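Local coordinates for protein arabinose metabolism transcriptional repressor (Bacillus subtilis, PDB 5D4S) that binds operator DNA through a winged helix-turn-helix domain of the GntR family and so probably represses transcription of arabinose-metabolism genes, at residues K29-I32 with S33-N37; I47-E50 with N51-M54; I64-A67 with I68-V72. All blocks are in the same frame, centred on the assembly; numbering follows the deposited sequence.

Contact 1 (K29-I32 with S33-N37); sequences KEEI and SSWIN
E31 and W35, one helical turn apart, make a local contact at the C-terminal end of helix 24-35, the first helix of the winged helix-turn-helix domain; the buried I32 joins them. The E31 side chain starts out anti to the backbone N and turns about its CB-CG bond (chi2 80°), which brings the carboxylate up beside the indole. There W35 NE1 donates to E31 OE2 over 3.2 Å. The bond is bent (N-H...O 144°), and the oxygen is met from above the carboxylate plane, the carboxylate and ring planes being nearly perpendicular. One face of the indole lies against the helix backbone, with I32 CA 4.2 Å from the centroid of its six-membered ring in a CH-pi contact, while I32 CG1 packs on W35 CZ3 at 3.8 Å. Beyond the segments, W35 also touches L53 of helix 50-57 and I32 touches L71 of helix 61-74. A small residue such as alanine at W35 would probably leave E31 OE2 without its indole donor and open a gap beside I32 and L53. The S34 hydroxyl turns back onto the helix backbone: S34 OG reaches E31 O at 2.6 Å, in the carbonyl plane and on a lone pair, because its chi1 of 82° sets the hydroxyl between the backbone N and the carbonyl carbon. E31 O also accepts from W35 N at 2.9 Å. As the helix ends, with I36 the first residue to leave helical angles, a serine hydroxyl and the W35 amide thus share one carbonyl, and the indole is held by a polar bond at NE1 and by apolar packing of I32 over its face and at CZ3.

Contact 2 (I47-E50 with N51-M54); sequences IPTE and NELM. With nucleotides of chain C.
T49 and E52 face each other where the chain passes from an extended run, I47 to T49, into helix 50-57, and the first helical bonds follow at once, L53 N to T49 O at 2.9 Å and M54 N to E50 O. At the N-cap the side chains exchange bonds with the backbone. T49 OG1 is held between its own backbone N and carbonyl carbon (chi1 68°), from where it accepts a hydrogen bond from E52 N at 3.1 Å with an N-H...O angle of 160°. In return T49 N donates to E52 OE1 at 3.0 Å, the oxygen being met from above the carboxylate plane; the extended E52 chain lies across the threonine, its CG 3.2 Å from T49 OG1. The same carboxylate oxygen lies beside P48 CB. On the side facing the protein core, L53 crosses P48 and I47 at about right angles, with CD2 against P48 CB at 3.8 Å and CD1 against I47 CD1; W35 of helix 24-35 also reaches P48. The start of the helix also meets DNA. E50 N points almost straight at OP2 of DT8 of chain C, 2.8 Å away with an angle of 177°, so a main-chain amide of the helix's first turn grips a phosphate, and the helix dipole would probably favour that anion. T49 CG2 lies 3.6 Å from O5' of DT7 of chain C. The E50 carboxylate, close to the same strand, is paired with R61 and R65, which probably offsets its charge next to the phosphates. Together T49 and E52 form a capping box, here opening the first helix of a helix-turn-helix onto the DNA backbone.

Contact 3 (I64-A67 with I68-V72); sequences IRKA and IGDLV. With nucleotides of chain C.
R65 reaches the DNA from helix 61-74, the second helix of the helix-turn-helix and the recognition helix of this fold, while I64 with I68 and K66 with D70 touch a turn apart. The arginine chain bends at chi3 (62°), and its NH1 donates to OP2 of DG9 of chain C at 2.8 Å; NH2 adds a weak bond to the same oxygen. The phosphorus of DG9 lies at the edge of the guanidinium, in its plane, whereas the C7 methyl of DT10 of chain C sits over one face, 3.5 Å from R65 NE. Behind this first shell, the salt-bridged E50 of helix 50-57, which also meets NH1, is likely to steady the orientation of the guanidinium. Next along the helix, K66 NZ makes a long salt bridge to D70 OD1 at 3.5 Å. One water completes this pair, accepting from K66 NZ and donating to D70 OD2 at 2.7 Å. The stronger partner of that carboxylate is K29 of helix 24-35, at OD2, and Y25 meets K66 in a cation-pi contact. On the core side I64 CG2 packs against I68 CD1 at 3.6 Å, with L53 touching both isoleucines. The chemistry is thus divided around one helix: a guanidinium shared between phosphate and carboxylate faces the DNA, a carboxylate between two lysines faces helix 24-35, and that aspartate is likely to stay ionised.

From the N terminus, contact 1 lies in the last turns of helix 24-35, contact 2 follows at the start of helix 50-57, and contact 3 within helix 61-74. Each is a local contact in one continuous run, so none closes a long loop; they stand in series, neither nested nor crossed. Their side chains unite the three helices. W35 and I32 of contact 1 pack on L53 of contact 2, K29 reaches D70 and I32 reaches L71 of contact 3, and E50 of contact 2 bridges to R65. Contacts 2 and 3 belong to the helix-turn-helix and both touch chain C of the operator, whereas contact 1 remains about 9 Å from DNA at its nearest atom.

Contact 1 (K29-I32 with S33-N37)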
loop_
_atom_site.group_PDB
_atom_site.type_symbol
_atom_site.label_atom_id
_atom_site.label_comp_id
_atom_site.label_asym_id
_atom_site.label_seq_id
_atom_site.Cartn_x
_atom_site.Cartn_y
_atom_site.Cartn_z
ATOM N N LYS B 29 7.597 -5.221 -5.875
ATOM C CA LYS B 29 6.623 -6.272 -5.545
ATOM C C LYS B 29 6.876 -7.567 -6.319
ATOM O O LYS B 29 6.822 -8.656 -5.749
ATOM C CB LYS B 29 5.187 -5.801 -5.829
ATOM C CG LYS B 29 4.618 -4.902 -4.772
ATOM C CD LYS B 29 3.288 -4.246 -5.174
ATOM C CE LYS B 29 2.191 -5.274 -5.393
ATOM N NZ LYS B 29 0.900 -4.608 -5.760
ATOM N N GLU B 30 7.105 -7.444 -7.623
ATOM C CA GLU B 30 7.350 -8.605 -8.467
ATOM C C GLU B 30 8.614 -9.352 -8.041
ATOM O O GLU B 30 8.621 -10.580 -7.981
ATOM C CB GLU B 30 7.456 -8.205 -9.939
ATOM C CG GLU B 30 6.165 -8.418 -10.710
ATOM C CD GLU B 30 6.317 -8.171 -12.204
ATOM O OE1 GLU B 30 7.468 -8.075 -12.686
ATOM O OE2 GLU B 30 5.279 -8.077 -12.893
ATOM N N GLU B 31 9.679 -8.613 -7.745
ATOM C CA GLU B 31 10.929 -9.264 -7.351
ATOM C C GLU B 31 10.755 -9.963 -5.993
ATOM O O GLU B 31 11.045 -11.149 -5.846
ATOM C CB GLU B 31 12.070 -8.243 -7.314
ATOM C CG GLU B 31 13.428 -8.817 -6.915
ATOM C CD GLU B 31 14.126 -9.523 -8.057
ATOM O OE1 GLU B 31 13.605 -9.475 -9.190
ATOM O OE2 GLU B 31 15.200 -10.124 -7.822
ATOM N N ILE B 32 10.247 -9.234 -5.008
ATOM C CA ILE B 32 10.065 -9.817 -3.688
ATOM C C ILE B 32 9.161 -11.042 -3.777
ATOM O O ILE B 32 9.458 -12.080 -3.185
ATOM C CB ILE B 32 9.497 -8.800 -2.695
ATOM C CG1 ILE B 32 10.539 -7.701 -2.438
ATOM C CG2 ILE B 32 9.174 -9.478 -1.368
ATOM C CD1 ILE B 32 10.077 -6.609 -1.437
ATOM N N SER B 33 8.096 -10.961 -4.567
ATOM C CA SER B 33 7.209 -12.109 -4.652
ATOM C C SER B 33 7.881 -13.231 -5.437
ATOM O O SER B 33 7.534 -14.398 -5.261
ATOM C CB SER B 33 5.866 -11.728 -5.269
ATOM O OG SER B 33 6.042 -10.814 -6.328
ATOM N N SER B 34 8.861 -12.888 -6.278
ATOM C CA SER B 34 9.601 -13.908 -7.019
ATOM C C SER B 34 10.573 -14.631 -6.090
ATOM O O SER B 34 10.931 -15.767 -6.347
ATOM C CB SER B 34 10.370 -13.313 -8.203
ATOM O OG SER B 34 11.603 -12.748 -7.762
ATOM N N TRP B 35 11.003 -13.966 -5.019
ATOM C CA TRP B 35 11.831 -14.622 -3.996
ATOM C C TRP B 35 11.026 -15.682 -3.251
ATOM O O TRP B 35 11.469 -16.809 -3.072
ATOM C CB TRP B 35 12.372 -13.606 -3.000
ATOM C CG TRP B 35 13.262 -12.573 -3.596
ATOM C CD1 TRP B 35 13.905 -12.625 -4.806
ATOM C CD2 TRP B 35 13.617 -11.332 -3.002
ATOM N NE1 TRP B 35 14.635 -11.474 -4.998
ATOM C CE2 TRP B 35 14.478 -10.666 -3.898
ATOM C CE3 TRP B 35 13.294 -10.713 -1.782
ATOM C CZ2 TRP B 35 15.011 -9.410 -3.627
ATOM C CZ3 TRP B 35 13.822 -9.469 -1.512
ATOM C CH2 TRP B 35 14.668 -8.825 -2.434
ATOM N N ILE B 36 9.831 -15.303 -2.807
ATOM C CA ILE B 36 8.815 -16.282 -2.457
ATOM C C ILE B 36 8.468 -16.958 -3.784
ATOM O O ILE B 36 9.021 -16.590 -4.804
ATOM C CB ILE B 36 7.583 -15.619 -1.797
ATOM C CG1 ILE B 36 8.028 -14.450 -0.923
ATOM C CG2 ILE B 36 6.806 -16.617 -0.944
ATOM C CD1 ILE B 36 6.883 -13.720 -0.262
ATOM N N ASN B 37 7.565 -17.928 -3.802
ATOM C CA ASN B 37 7.337 -18.734 -5.013
ATOM C C ASN B 37 8.577 -19.562 -5.342
ATOM O O ASN B 37 8.509 -20.784 -5.341
ATOM C CB ASN B 37 6.954 -17.885 -6.244
ATOM C CG ASN B 37 5.748 -16.995 -6.003
ATOM O OD1 ASN B 37 5.258 -16.868 -4.880
ATOM N ND2 ASN B 37 5.270 -16.357 -7.068
#

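Contact 2 (I47-E50 with N51-M54)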
loop_
_atom_site.group_PDB
_atom_site.type_symbol
_atom_site.label_atom_id
_atom_site.label_comp_id
_atom_site.label_asym_id
_atom_site.label_seq_id
_atom_site.Cartn_x
_atom_site.Cartn_y
_atom_site.Cartn_z
ATOM N N ILE B 47 12.555 -11.280 5.537
ATOM C CA ILE B 47 13.097 -10.668 4.334
ATOM C C ILE B 47 14.035 -9.556 4.777
ATOM O O ILE B 47 14.042 -9.206 5.960
ATOM C CB ILE B 47 11.986 -10.110 3.406
ATOM C CG1 ILE B 47 11.285 -8.901 4.039
ATOM C CG2 ILE B 47 10.994 -11.202 3.038
ATOM C CD1 ILE B 47 10.385 -8.168 3.059
ATOM N N PRO B 48 14.832 -8.991 3.848
ATOM C CA PRO B 48 15.707 -7.885 4.249
ATOM C C PRO B 48 14.954 -6.713 4.852
ATOM O O PRO B 48 13.771 -6.533 4.570
ATOM C CB PRO B 48 16.366 -7.466 2.938
ATOM C CG PRO B 48 16.331 -8.679 2.097
ATOM C CD PRO B 48 15.039 -9.352 2.430
ATOM N N THR B 49 15.644 -5.918 5.661
ATOM C CA THR B 49 15.057 -4.724 6.250
ATOM C C THR B 49 14.686 -3.705 5.188
ATOM O O THR B 49 15.123 -3.803 4.040
ATOM C CB THR B 49 16.012 -4.056 7.216
ATOM O OG1 THR B 49 17.120 -3.524 6.474
ATOM C CG2 THR B 49 16.530 -5.070 8.238
ATOM N N GLU B 50 13.888 -2.718 5.577
ATOM C CA GLU B 50 13.464 -1.689 4.643
ATOM C C GLU B 50 14.674 -0.927 4.142
ATOM O O GLU B 50 14.732 -0.585 2.982
ATOM C CB GLU B 50 12.436 -0.743 5.295
ATOM C CG GLU B 50 11.063 -1.393 5.428
ATOM C CD GLU B 50 10.080 -0.574 6.279
ATOM O OE1 GLU B 50 10.393 0.581 6.645
ATOM O OE2 GLU B 50 8.996 -1.101 6.594
ATOM N N ASN B 51 15.660 -0.686 4.996
ATOM C CA ASN B 51 16.845 0.046 4.551
ATOM C C ASN B 51 17.734 -0.758 3.584
ATOM O O ASN B 51 18.323 -0.198 2.643
ATOM C CB ASN B 51 17.666 0.504 5.751
ATOM C CG ASN B 51 17.210 1.851 6.258
ATOM O OD1 ASN B 51 17.859 2.869 6.020
ATOM N ND2 ASN B 51 16.062 1.873 6.925
ATOM N N GLU B 52 17.819 -2.061 3.829
ATOM C CA GLU B 52 18.531 -2.961 2.929
ATOM C C GLU B 52 17.824 -2.977 1.578
ATOM O O GLU B 52 18.470 -2.927 0.534
ATOM C CB GLU B 52 18.612 -4.364 3.514
ATOM C CG GLU B 52 19.586 -4.439 4.693
ATOM C CD GLU B 52 19.566 -5.762 5.395
ATOM O OE1 GLU B 52 18.575 -6.505 5.242
ATOM O OE2 GLU B 52 20.551 -6.068 6.093
ATOM N N LEU B 53 16.499 -3.038 1.605
ATOM C CA LEU B 53 15.722 -3.047 0.363
ATOM C C LEU B 53 15.862 -1.726 -0.399
ATOM O O LEU B 53 15.973 -1.725 -1.631
ATOM C CB LEU B 53 14.251 -3.348 0.647
ATOM C CG LEU B 53 14.010 -4.776 1.147
ATOM C CD1 LEU B 53 12.568 -4.980 1.562
ATOM C CD2 LEU B 53 14.421 -5.805 0.102
ATOM N N MET B 54 15.854 -0.612 0.331
ATOM C CA MET B 54 16.067 0.715 -0.257
ATOM C C MET B 54 17.370 0.758 -1.024
ATOM O O MET B 54 17.424 1.203 -2.175
ATOM C CB MET B 54 16.106 1.799 0.820
ATOM C CG MET B 54 14.806 2.049 1.518
ATOM S SD MET B 54 15.085 3.110 2.944
ATOM C CE MET B 54 15.813 4.527 2.146
ATOM P P DT C 8 12.261 -3.669 8.928
ATOM O OP1 DT C 8 12.040 -4.976 8.273
ATOM O OP2 DT C 8 13.078 -2.607 8.272
ATOM O "O5'" DT C 8 10.867 -3.112 9.466
ATOM C "C5'" DT C 8 10.010 -3.999 10.189
ATOM C "C4'" DT C 8 8.881 -3.260 10.880
ATOM O "O4'" DT C 8 9.427 -2.193 11.701
ATOM C "C3'" DT C 8 7.856 -2.599 9.945
ATOM O "O3'" DT C 8 6.562 -2.755 10.500
ATOM C "C2'" DT C 8 8.291 -1.140 9.957
ATOM C "C1'" DT C 8 8.771 -0.995 11.395
ATOM N N1 DT C 8 9.705 0.144 11.607
ATOM C C2 DT C 8 9.442 1.026 12.623
ATOM O O2 DT C 8 8.509 0.902 13.389
ATOM N N3 DT C 8 10.329 2.042 12.735
ATOM C C4 DT C 8 11.420 2.287 11.942
ATOM O O4 DT C 8 12.161 3.251 12.137
ATOM C C5 DT C 8 11.631 1.339 10.877
ATOM C C7 DT C 8 12.785 1.508 9.933
ATOM C C6 DT C 8 10.768 0.322 10.762
ATOM P P DT C 7 18.379 -3.542 11.415
ATOM O OP1 DT C 7 18.742 -4.945 11.106
ATOM O OP2 DT C 7 18.912 -2.408 10.625
ATOM O "O5'" DT C 7 16.806 -3.400 11.404
ATOM C "C5'" DT C 7 15.988 -4.306 12.108
ATOM C "C4'" DT C 7 14.556 -3.789 12.133
ATOM O "O4'" DT C 7 14.418 -2.709 13.084
ATOM C "C3'" DT C 7 14.057 -3.233 10.783
ATOM O "O3'" DT C 7 13.043 -4.072 10.284
ATOM C "C2'" DT C 7 13.501 -1.824 11.108
ATOM C "C1'" DT C 7 13.412 -1.829 12.627
ATOM N N1 DT C 7 13.625 -0.500 13.245
ATOM C C2 DT C 7 12.692 -0.036 14.141
ATOM O O2 DT C 7 11.695 -0.660 14.460
ATOM N N3 DT C 7 12.969 1.166 14.679
ATOM C C4 DT C 7 14.029 1.979 14.427
ATOM O O4 DT C 7 14.148 3.071 14.987
ATOM C C5 DT C 7 14.987 1.463 13.473
ATOM C C7 DT C 7 16.204 2.267 13.116
ATOM C C6 DT C 7 14.744 0.246 12.928
#

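Contact 3 (I64-A67 with I68-V72)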
loop_
_atom_site.group_PDB
_atom_site.type_symbol
_atom_site.label_atom_id
_atom_site.label_comp_id
_atom_site.label_asym_id
_atom_site.label_seq_id
_atom_site.Cartn_x
_atom_site.Cartn_y
_atom_site.Cartn_z
ATOM N N ILE B 64 9.491 1.194 -1.037
ATOM C CA ILE B 64 9.614 -0.133 -0.437
ATOM C C ILE B 64 8.375 -0.441 0.400
ATOM O O ILE B 64 7.832 -1.550 0.352
ATOM C CB ILE B 64 10.875 -0.258 0.459
ATOM C CG1 ILE B 64 12.157 -0.219 -0.379
ATOM C CG2 ILE B 64 10.831 -1.554 1.277
ATOM C CD1 ILE B 64 12.212 -1.294 -1.488
ATOM N N ARG B 65 7.915 0.555 1.150
ATOM C CA ARG B 65 6.782 0.361 2.044
ATOM C C ARG B 65 5.489 0.172 1.266
ATOM O O ARG B 65 4.617 -0.578 1.681
ATOM C CB ARG B 65 6.658 1.532 3.027
ATOM C CG ARG B 65 7.687 1.403 4.208
ATOM C CD ARG B 65 7.412 2.436 5.287
ATOM N NE ARG B 65 6.083 2.210 5.837
ATOM C CZ ARG B 65 5.808 1.274 6.738
ATOM N NH1 ARG B 65 6.782 0.505 7.218
ATOM N NH2 ARG B 65 4.566 1.111 7.159
ATOM N N LYS B 66 5.359 0.856 0.142
ATOM C CA LYS B 66 4.216 0.618 -0.727
ATOM C C LYS B 66 4.240 -0.833 -1.236
ATOM O O LYS B 66 3.226 -1.540 -1.155
ATOM C CB LYS B 66 4.225 1.632 -1.869
ATOM C CG LYS B 66 3.292 1.322 -3.064
ATOM C CD LYS B 66 1.836 1.344 -2.666
ATOM C CE LYS B 66 0.962 1.588 -3.907
ATOM N NZ LYS B 66 -0.426 1.168 -3.681
ATOM N N ALA B 67 5.389 -1.291 -1.736
ATOM C CA ALA B 67 5.479 -2.674 -2.216
ATOM C C ALA B 67 5.134 -3.709 -1.145
ATOM O O ALA B 67 4.328 -4.647 -1.348
ATOM C CB ALA B 67 6.881 -2.956 -2.764
ATOM N N ILE B 68 5.774 -3.548 -0.000
ATOM C CA ILE B 68 5.584 -4.489 1.082
ATOM C C ILE B 68 4.156 -4.423 1.592
ATOM O O ILE B 68 3.541 -5.450 1.862
ATOM C CB ILE B 68 6.589 -4.230 2.211
ATOM C CG1 ILE B 68 7.972 -4.727 1.770
ATOM C CG2 ILE B 68 6.139 -4.922 3.498
ATOM C CD1 ILE B 68 9.096 -4.372 2.732
ATOM N N GLY B 69 3.608 -3.218 1.676
ATOM C CA GLY B 69 2.247 -3.035 2.144
ATOM C C GLY B 69 1.256 -3.756 1.249
ATOM O O GLY B 69 0.328 -4.405 1.738
ATOM N N ASP B 70 1.452 -3.664 -0.064
ATOM C CA ASP B 70 0.576 -4.402 -0.962
ATOM C C ASP B 70 0.716 -5.901 -0.721
ATOM O O ASP B 70 -0.280 -6.632 -0.702
ATOM C CB ASP B 70 0.890 -4.106 -2.430
ATOM C CG ASP B 70 0.427 -2.735 -2.879
ATOM O OD1 ASP B 70 -0.046 -1.932 -2.037
ATOM O OD2 ASP B 70 0.540 -2.469 -4.101
ATOM N N LEU B 71 1.953 -6.371 -0.571
ATOM C CA LEU B 71 2.158 -7.817 -0.402
ATOM C C LEU B 71 1.594 -8.357 0.926
ATOM O O LEU B 71 1.104 -9.482 0.977
ATOM C CB LEU B 71 3.651 -8.153 -0.532
ATOM C CG LEU B 71 4.244 -7.976 -1.934
ATOM C CD1 LEU B 71 5.756 -8.205 -1.945
ATOM C CD2 LEU B 71 3.562 -8.904 -2.940
ATOM N N VAL B 72 1.659 -7.559 1.991
ATOM C CA VAL B 72 1.031 -7.911 3.268
ATOM C C VAL B 72 -0.473 -7.983 3.058
ATOM O O VAL B 72 -1.131 -8.943 3.466
ATOM C CB VAL B 72 1.378 -6.887 4.371
ATOM C CG1 VAL B 72 0.516 -7.090 5.631
ATOM C CG2 VAL B 72 2.860 -6.984 4.705
ATOM P P DG C 9 5.266 -2.078 9.833
ATOM O OP1 DG C 9 4.186 -3.044 10.112
ATOM O OP2 DG C 9 5.567 -1.691 8.438
ATOM O "O5'" DG C 9 5.022 -0.786 10.712
ATOM C "C5'" DG C 9 4.520 -0.944 12.032
ATOM C "C4'" DG C 9 3.912 0.334 12.513
ATOM O "O4'" DG C 9 4.972 1.298 12.778
ATOM C "C3'" DG C 9 2.966 0.974 11.493
ATOM O "O3'" DG C 9 1.781 1.394 12.161
ATOM C "C2'" DG C 9 3.777 2.133 10.920
ATOM C "C1'" DG C 9 4.752 2.482 12.043
ATOM N N9 DG C 9 6.053 2.969 11.554
ATOM C C8 DG C 9 6.916 2.335 10.685
ATOM N N7 DG C 9 8.010 3.020 10.444
ATOM C C5 DG C 9 7.859 4.175 11.205
ATOM C C6 DG C 9 8.715 5.303 11.355
ATOM O O6 DG C 9 9.818 5.514 10.836
ATOM N N1 DG C 9 8.174 6.248 12.222
ATOM C C2 DG C 9 6.961 6.115 12.865
ATOM N N2 DG C 9 6.595 7.119 13.664
ATOM N N3 DG C 9 6.163 5.071 12.741
ATOM C C4 DG C 9 6.663 4.149 11.891
ATOM P P DT C 10 0.615 2.161 11.375
ATOM O OP1 DT C 10 -0.618 1.832 12.098
ATOM O OP2 DT C 10 0.735 1.901 9.920
ATOM O "O5'" DT C 10 0.978 3.685 11.632
ATOM C "C5'" DT C 10 0.964 4.183 12.990
ATOM C "C4'" DT C 10 1.291 5.657 13.011
ATOM O "O4'" DT C 10 2.643 5.857 12.536
ATOM C "C3'" DT C 10 0.394 6.517 12.109
ATOM O "O3'" DT C 10 -0.119 7.564 12.883
ATOM C "C2'" DT C 10 1.348 7.024 11.007
ATOM C "C1'" DT C 10 2.683 7.011 11.740
ATOM N N1 DT C 10 3.901 6.922 10.858
ATOM C C2 DT C 10 4.854 7.902 10.939
ATOM O O2 DT C 10 4.759 8.857 11.672
ATOM N N3 DT C 10 5.933 7.724 10.125
ATOM C C4 DT C 10 6.165 6.688 9.266
ATOM O O4 DT C 10 7.181 6.628 8.569
ATOM C C5 DT C 10 5.130 5.692 9.218
ATOM C C7 DT C 10 5.262 4.522 8.295
ATOM C C6 DT C 10 4.064 5.847 10.017
HETATM O O HOH W 1 -1.333 -1.010 -5.475
#